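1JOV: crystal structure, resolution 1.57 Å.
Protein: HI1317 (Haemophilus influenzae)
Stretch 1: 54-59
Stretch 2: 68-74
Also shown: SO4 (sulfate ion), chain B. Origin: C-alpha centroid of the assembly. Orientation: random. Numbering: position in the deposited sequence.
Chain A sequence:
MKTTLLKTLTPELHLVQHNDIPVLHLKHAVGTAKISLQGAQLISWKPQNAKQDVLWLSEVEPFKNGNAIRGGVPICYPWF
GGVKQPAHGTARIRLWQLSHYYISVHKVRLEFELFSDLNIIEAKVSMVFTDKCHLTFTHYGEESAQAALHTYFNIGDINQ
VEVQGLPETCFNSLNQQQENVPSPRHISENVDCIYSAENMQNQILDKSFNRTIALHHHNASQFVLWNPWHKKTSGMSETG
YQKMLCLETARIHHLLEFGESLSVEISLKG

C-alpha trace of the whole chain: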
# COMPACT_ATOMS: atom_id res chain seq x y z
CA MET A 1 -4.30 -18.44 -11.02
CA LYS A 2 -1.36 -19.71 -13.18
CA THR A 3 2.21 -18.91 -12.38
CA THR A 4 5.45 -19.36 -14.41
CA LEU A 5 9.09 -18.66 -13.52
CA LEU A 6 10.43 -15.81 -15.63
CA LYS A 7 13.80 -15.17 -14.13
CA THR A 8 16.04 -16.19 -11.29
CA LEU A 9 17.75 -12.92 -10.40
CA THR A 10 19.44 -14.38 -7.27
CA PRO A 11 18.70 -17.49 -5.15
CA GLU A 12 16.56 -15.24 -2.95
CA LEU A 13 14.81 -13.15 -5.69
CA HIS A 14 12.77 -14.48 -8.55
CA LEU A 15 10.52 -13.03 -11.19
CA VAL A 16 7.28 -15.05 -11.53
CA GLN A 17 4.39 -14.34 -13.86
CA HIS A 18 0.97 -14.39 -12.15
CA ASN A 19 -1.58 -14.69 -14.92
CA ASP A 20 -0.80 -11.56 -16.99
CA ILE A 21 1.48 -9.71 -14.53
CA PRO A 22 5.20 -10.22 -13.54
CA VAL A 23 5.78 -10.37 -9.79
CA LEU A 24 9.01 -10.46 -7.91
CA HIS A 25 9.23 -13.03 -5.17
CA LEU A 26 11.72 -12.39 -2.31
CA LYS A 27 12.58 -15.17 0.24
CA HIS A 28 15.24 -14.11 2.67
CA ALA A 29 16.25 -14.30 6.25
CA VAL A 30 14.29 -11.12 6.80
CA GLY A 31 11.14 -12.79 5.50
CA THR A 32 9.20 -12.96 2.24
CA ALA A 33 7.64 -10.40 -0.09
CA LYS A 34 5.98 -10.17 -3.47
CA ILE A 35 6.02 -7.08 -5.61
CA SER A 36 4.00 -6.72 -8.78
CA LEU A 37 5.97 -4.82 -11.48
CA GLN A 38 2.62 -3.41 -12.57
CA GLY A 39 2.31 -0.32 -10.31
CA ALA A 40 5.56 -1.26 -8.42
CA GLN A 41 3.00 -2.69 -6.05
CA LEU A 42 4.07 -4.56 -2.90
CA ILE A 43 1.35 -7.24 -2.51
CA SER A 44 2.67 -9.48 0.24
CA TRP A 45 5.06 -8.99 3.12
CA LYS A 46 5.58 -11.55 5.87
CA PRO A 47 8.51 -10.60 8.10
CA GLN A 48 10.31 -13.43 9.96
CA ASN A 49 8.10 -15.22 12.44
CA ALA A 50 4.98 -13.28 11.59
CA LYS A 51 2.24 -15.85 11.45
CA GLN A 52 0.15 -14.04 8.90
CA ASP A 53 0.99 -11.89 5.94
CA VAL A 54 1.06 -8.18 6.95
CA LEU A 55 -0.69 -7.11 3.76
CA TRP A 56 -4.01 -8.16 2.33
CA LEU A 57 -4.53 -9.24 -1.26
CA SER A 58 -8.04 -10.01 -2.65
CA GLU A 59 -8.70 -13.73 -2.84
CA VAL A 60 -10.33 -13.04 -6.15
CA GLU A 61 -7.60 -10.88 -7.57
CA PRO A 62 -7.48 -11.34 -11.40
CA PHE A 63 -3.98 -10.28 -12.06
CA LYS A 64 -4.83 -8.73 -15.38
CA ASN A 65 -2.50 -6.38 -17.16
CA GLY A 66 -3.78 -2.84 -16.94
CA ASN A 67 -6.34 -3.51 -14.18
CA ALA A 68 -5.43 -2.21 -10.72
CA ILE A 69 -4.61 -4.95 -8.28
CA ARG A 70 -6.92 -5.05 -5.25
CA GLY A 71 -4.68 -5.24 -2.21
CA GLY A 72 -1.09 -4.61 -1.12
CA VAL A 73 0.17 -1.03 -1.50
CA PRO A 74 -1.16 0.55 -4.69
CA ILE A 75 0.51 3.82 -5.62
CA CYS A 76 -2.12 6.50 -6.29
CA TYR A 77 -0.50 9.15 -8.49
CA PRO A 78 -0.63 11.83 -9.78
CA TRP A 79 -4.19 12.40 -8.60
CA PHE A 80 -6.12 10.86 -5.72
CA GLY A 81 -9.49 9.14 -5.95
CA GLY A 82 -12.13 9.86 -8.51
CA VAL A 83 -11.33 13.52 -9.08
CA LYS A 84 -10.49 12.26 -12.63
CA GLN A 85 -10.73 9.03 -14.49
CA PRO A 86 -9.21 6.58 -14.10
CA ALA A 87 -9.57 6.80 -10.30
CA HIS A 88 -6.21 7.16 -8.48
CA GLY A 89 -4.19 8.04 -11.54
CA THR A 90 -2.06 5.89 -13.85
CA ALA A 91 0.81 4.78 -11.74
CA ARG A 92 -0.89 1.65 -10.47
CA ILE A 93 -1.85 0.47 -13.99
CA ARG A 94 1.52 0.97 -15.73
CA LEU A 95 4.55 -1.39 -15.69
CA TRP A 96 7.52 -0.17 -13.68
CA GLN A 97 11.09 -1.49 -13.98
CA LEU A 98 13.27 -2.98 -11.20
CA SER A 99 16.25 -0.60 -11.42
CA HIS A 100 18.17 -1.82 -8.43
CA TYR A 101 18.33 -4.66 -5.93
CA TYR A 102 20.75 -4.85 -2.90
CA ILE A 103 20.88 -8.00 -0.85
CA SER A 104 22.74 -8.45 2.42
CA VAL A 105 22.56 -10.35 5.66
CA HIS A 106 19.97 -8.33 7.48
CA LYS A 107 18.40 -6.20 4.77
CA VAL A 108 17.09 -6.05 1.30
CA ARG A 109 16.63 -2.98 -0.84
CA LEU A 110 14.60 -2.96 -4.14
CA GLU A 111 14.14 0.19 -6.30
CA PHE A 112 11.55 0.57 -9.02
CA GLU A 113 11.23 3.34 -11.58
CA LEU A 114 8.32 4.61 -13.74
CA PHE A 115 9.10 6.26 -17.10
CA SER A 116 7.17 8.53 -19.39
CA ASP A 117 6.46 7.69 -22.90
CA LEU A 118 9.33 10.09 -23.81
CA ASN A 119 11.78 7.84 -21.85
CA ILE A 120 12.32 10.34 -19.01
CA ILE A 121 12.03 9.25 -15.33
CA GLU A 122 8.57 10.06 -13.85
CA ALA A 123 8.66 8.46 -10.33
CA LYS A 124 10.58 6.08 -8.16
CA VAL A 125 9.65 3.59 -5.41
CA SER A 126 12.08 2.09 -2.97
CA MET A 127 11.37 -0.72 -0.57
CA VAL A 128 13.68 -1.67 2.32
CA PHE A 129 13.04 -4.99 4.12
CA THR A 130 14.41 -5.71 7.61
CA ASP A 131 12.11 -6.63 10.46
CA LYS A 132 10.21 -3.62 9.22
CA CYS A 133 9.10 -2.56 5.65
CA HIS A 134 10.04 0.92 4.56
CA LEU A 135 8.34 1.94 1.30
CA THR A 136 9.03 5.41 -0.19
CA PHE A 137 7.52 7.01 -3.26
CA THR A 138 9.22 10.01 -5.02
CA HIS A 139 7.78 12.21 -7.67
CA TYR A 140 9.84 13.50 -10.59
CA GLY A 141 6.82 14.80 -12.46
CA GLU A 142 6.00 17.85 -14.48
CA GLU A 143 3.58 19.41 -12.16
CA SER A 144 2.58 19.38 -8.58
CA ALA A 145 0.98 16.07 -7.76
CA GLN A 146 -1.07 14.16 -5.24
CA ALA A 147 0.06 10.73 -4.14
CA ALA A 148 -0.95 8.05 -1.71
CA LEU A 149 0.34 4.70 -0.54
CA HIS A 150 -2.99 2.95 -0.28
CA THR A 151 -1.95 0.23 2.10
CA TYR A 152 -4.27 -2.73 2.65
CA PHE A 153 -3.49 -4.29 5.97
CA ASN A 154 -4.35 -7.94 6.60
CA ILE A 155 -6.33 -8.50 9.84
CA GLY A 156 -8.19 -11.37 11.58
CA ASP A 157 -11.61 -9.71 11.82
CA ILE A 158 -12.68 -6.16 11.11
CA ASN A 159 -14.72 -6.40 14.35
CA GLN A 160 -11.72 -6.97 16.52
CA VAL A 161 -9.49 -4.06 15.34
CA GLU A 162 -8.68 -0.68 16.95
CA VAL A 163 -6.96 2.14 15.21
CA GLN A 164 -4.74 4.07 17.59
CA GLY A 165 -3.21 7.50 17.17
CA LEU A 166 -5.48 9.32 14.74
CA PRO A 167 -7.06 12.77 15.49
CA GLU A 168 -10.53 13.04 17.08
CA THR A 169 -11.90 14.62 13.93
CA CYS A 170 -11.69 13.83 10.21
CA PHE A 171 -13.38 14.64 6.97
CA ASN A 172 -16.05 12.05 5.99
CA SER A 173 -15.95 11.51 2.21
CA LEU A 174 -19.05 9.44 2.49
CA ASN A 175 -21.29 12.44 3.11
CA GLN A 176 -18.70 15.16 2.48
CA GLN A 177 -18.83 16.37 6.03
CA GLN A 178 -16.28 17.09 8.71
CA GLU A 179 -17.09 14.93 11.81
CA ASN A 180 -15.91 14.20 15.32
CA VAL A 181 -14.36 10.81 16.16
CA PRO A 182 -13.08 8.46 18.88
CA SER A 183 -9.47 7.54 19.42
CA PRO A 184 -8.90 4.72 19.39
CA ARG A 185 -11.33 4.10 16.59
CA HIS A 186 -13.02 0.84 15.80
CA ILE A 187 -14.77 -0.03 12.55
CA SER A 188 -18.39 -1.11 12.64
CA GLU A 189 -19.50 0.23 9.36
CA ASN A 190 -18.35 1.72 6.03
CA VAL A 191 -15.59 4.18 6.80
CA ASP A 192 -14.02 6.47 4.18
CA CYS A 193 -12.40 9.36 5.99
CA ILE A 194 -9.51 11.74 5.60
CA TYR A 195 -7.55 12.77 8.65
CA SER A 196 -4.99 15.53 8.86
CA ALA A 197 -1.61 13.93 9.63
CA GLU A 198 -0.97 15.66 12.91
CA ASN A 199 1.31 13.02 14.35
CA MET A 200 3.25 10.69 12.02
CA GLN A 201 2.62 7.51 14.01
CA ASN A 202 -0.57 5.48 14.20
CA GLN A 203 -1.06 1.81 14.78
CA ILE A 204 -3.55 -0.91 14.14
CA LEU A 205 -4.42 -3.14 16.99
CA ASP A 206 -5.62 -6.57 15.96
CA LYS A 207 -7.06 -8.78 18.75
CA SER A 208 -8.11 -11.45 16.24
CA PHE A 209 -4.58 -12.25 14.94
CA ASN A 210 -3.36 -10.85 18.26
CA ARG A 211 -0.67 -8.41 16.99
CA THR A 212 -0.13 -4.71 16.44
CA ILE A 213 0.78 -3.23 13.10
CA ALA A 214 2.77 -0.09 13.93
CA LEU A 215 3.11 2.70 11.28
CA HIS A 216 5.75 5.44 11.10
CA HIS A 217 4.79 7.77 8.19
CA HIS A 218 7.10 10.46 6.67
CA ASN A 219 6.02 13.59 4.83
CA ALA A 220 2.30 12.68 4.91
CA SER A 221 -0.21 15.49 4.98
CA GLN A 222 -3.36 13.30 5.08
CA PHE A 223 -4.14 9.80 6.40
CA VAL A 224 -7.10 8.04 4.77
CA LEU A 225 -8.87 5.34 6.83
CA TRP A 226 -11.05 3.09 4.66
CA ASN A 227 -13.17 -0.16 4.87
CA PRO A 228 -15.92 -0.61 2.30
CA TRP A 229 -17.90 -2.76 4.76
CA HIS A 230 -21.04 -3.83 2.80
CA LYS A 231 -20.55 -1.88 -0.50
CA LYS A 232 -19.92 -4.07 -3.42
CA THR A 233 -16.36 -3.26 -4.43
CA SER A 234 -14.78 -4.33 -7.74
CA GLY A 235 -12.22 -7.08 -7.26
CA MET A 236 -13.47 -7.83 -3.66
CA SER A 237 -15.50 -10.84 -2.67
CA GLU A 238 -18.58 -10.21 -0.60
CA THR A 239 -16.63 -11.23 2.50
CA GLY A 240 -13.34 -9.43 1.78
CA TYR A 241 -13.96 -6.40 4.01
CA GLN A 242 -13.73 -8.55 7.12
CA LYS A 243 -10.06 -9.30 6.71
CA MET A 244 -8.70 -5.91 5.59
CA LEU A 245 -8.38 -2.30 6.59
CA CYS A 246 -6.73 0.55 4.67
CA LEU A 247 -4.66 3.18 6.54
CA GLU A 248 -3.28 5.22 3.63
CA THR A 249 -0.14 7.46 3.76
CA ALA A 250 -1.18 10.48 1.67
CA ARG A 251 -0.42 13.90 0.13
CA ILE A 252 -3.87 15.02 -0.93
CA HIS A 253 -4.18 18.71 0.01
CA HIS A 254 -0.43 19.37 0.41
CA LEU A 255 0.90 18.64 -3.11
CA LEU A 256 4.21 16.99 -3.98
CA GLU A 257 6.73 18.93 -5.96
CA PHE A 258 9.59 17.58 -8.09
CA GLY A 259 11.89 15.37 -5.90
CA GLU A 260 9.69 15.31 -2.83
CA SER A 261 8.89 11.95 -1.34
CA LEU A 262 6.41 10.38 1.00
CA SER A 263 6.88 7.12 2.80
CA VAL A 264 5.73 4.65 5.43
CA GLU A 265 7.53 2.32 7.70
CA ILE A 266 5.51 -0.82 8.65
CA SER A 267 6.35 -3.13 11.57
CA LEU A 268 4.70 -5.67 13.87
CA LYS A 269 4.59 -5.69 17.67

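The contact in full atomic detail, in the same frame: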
# COMPACT_ATOMS: atom_id res chain seq x y z
N VAL A 54 1.42 -9.51 6.48
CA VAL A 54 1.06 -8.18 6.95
C VAL A 54 0.09 -7.48 6.02
O VAL A 54 -0.73 -6.62 6.48
CB VAL A 54 2.30 -7.30 7.18
CG1 VAL A 54 1.90 -5.90 7.52
CG2 VAL A 54 3.12 -7.87 8.33
N LEU A 55 0.16 -7.79 4.71
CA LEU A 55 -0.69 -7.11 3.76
C LEU A 55 -1.85 -8.01 3.25
O LEU A 55 -1.71 -9.26 3.19
CB LEU A 55 0.15 -6.72 2.56
CG LEU A 55 1.25 -5.71 2.93
CD1 LEU A 55 2.08 -5.49 1.70
CD2 LEU A 55 0.66 -4.38 3.36
N TRP A 56 -2.92 -7.38 2.87
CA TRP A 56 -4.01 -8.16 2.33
C TRP A 56 -4.07 -8.05 0.83
O TRP A 56 -3.85 -6.95 0.22
CB TRP A 56 -5.32 -7.64 2.96
CG TRP A 56 -6.60 -8.22 2.43
CD1 TRP A 56 -7.32 -9.29 3.02
CD2 TRP A 56 -7.43 -7.70 1.41
NE1 TRP A 56 -8.46 -9.53 2.30
CE2 TRP A 56 -8.58 -8.56 1.33
CE3 TRP A 56 -7.30 -6.68 0.49
CZ2 TRP A 56 -9.57 -8.37 0.38
CZ3 TRP A 56 -8.27 -6.49 -0.49
CH2 TRP A 56 -9.43 -7.32 -0.51
N LEU A 57 -4.40 -9.17 0.20
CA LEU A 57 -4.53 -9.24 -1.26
C LEU A 57 -5.87 -9.96 -1.51
O LEU A 57 -6.08 -11.02 -0.90
CB LEU A 57 -3.44 -10.06 -1.92
CG LEU A 57 -3.55 -10.28 -3.41
CD1 LEU A 57 -3.48 -8.90 -4.16
CD2 LEU A 57 -2.35 -11.14 -3.83
N SER A 58 -6.71 -9.39 -2.36
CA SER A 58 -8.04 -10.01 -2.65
C SER A 58 -7.91 -11.44 -3.13
O SER A 58 -7.05 -11.78 -3.97
CB SER A 58 -8.74 -9.25 -3.76
OG SER A 58 -9.90 -9.98 -4.14
N GLU A 59 -8.73 -12.31 -2.50
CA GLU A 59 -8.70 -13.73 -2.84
C GLU A 59 -9.26 -13.98 -4.24
O GLU A 59 -9.06 -15.05 -4.83
CB GLU A 59 -9.32 -14.62 -1.75
CG GLU A 59 -10.84 -14.59 -1.69
CD GLU A 59 -11.43 -13.42 -0.94
OE1 GLU A 59 -10.72 -12.42 -0.64
OE2 GLU A 59 -12.65 -13.47 -0.66
N ALA A 68 -6.05 -2.47 -12.02
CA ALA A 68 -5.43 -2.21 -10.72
C ALA A 68 -5.61 -3.40 -9.85
O ALA A 68 -6.70 -3.99 -9.82
CB ALA A 68 -5.98 -0.97 -10.05
N ILE A 69 -4.55 -3.83 -9.18
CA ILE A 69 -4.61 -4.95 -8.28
C ILE A 69 -5.22 -4.53 -6.96
O ILE A 69 -4.85 -3.51 -6.38
CB ILE A 69 -3.16 -5.53 -8.04
CG1 ILE A 69 -2.59 -6.12 -9.36
CG2 ILE A 69 -3.03 -6.54 -6.87
CD1 ILE A 69 -1.02 -6.24 -9.34
N ARG A 70 -6.17 -5.33 -6.44
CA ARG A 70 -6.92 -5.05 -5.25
C ARG A 70 -6.22 -5.61 -4.04
O ARG A 70 -6.34 -6.81 -3.64
CB ARG A 70 -8.36 -5.69 -5.36
CG ARG A 70 -9.17 -5.44 -4.16
CD ARG A 70 -9.57 -3.94 -3.88
NE ARG A 70 -10.52 -3.41 -4.86
CZ ARG A 70 -10.80 -2.14 -5.06
NH1 ARG A 70 -10.29 -1.22 -4.24
NH2 ARG A 70 -11.67 -1.76 -6.03
N GLY A 71 -5.42 -4.77 -3.38
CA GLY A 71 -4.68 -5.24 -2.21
C GLY A 71 -3.24 -4.77 -2.14
O GLY A 71 -2.79 -4.10 -3.07
N GLY A 72 -2.48 -5.07 -1.11
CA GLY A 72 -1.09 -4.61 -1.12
C GLY A 72 -0.96 -3.09 -0.94
O GLY A 72 -1.69 -2.48 -0.14
N VAL A 73 -0.01 -2.47 -1.67
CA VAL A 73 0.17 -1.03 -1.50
C VAL A 73 0.15 -0.35 -2.83
O VAL A 73 1.12 -0.04 -3.44
CB VAL A 73 1.55 -0.75 -0.80
CG1 VAL A 73 1.62 0.74 -0.51
CG2 VAL A 73 1.64 -1.57 0.44
N PRO A 74 -1.03 -0.13 -3.40
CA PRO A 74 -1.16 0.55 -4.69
C PRO A 74 -0.62 1.98 -4.52
O PRO A 74 -0.80 2.62 -3.46
CB PRO A 74 -2.69 0.71 -4.93
CG PRO A 74 -3.32 -0.30 -3.94
CD PRO A 74 -2.30 -0.48 -2.71
S SO4 B . -10.73 1.49 -7.09
O1 SO4 B . -9.55 0.82 -6.57
O2 SO4 B . -10.77 2.76 -6.44
O3 SO4 B . -11.97 0.73 -6.81
O4 SO4 B . -10.65 1.56 -8.52

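The contact is small, burying 321 Å² over both sides, and its frame is backbone. Leu 57 and Gly 71 form a single beta bridge, their CA atoms 4.1 Å apart, with a hydrogen bond on each side of it. Gly 72 N donates to Trp 56 O at 2.7 Å, and Ser 58 N donates to Arg 70 O at 2.9 Å; the second is nearly straight at 169°, the first more bent at 148°. Neither depends on a side chain, so the side chains have only to let the backbones meet and to fill the space around them.

Gly 71 is the clearest case of the first requirement. Gly 71 CA lies 3.1 Å from Trp 56 O, and an ideal CB on Gly 71 would point toward the other stretch, 2.6 Å from both Trp 56 O and Leu 57 CA. Its phi/psi of 137/177 would also jam a CB against the carbonyl of the preceding residue, so glycine is required twice over. Gly 72 has a different reason: a CB on Gly 72 would point away and stay 4.7 Å from Trp 56 O, but a phi of 70° favours glycine by itself.

Around this bridge Leu 57 and Trp 56 start sideways but bring their ends to the partner. In Leu 57, chi1 t and chi2 p carry Leu 57 CD1 to 3.6 Å from Ile 69 CG2, an apolar contact, and equally to 3.6 Å from Arg 70 O. Ile 69, in the m, t rotamer, offers its gamma methyl to that leucine. Leu 55 points toward the other stretch; its m, t rotamer sets Leu 55 CD1 4.1 Å from Val 73 CG2, making the second apolar pair, and 4.3 Å from Gly 72 CA.

With chi1 at 174° and chi2 at 97°, the Trp 56 ring reaches back obliquely beside the opposing backbone, Trp 56 CZ3 lying 3.7 Å from Arg 70 O and 3.9 Å from Arg 70 CG. The six-membered end of the indole thus packs against Arg 70 CG. Ser 58 points its CB toward the partner, Ser 58 CB lying 3.9 Å from Arg 70 CG, and chi1 t (172°) sets OG, which hydrogen-bonds a residue just outside the stretches.

The Arg 70 side chain changes surroundings along its length. Its CG packs here, then chi2 and chi3, both p, lead the guanidinium away, where Arg 70 NH2 donates to SO4 O3 at 2.6 Å. That ion, probably from the crystallisation liquor, places O3 near the guanidinium plane, at its edge.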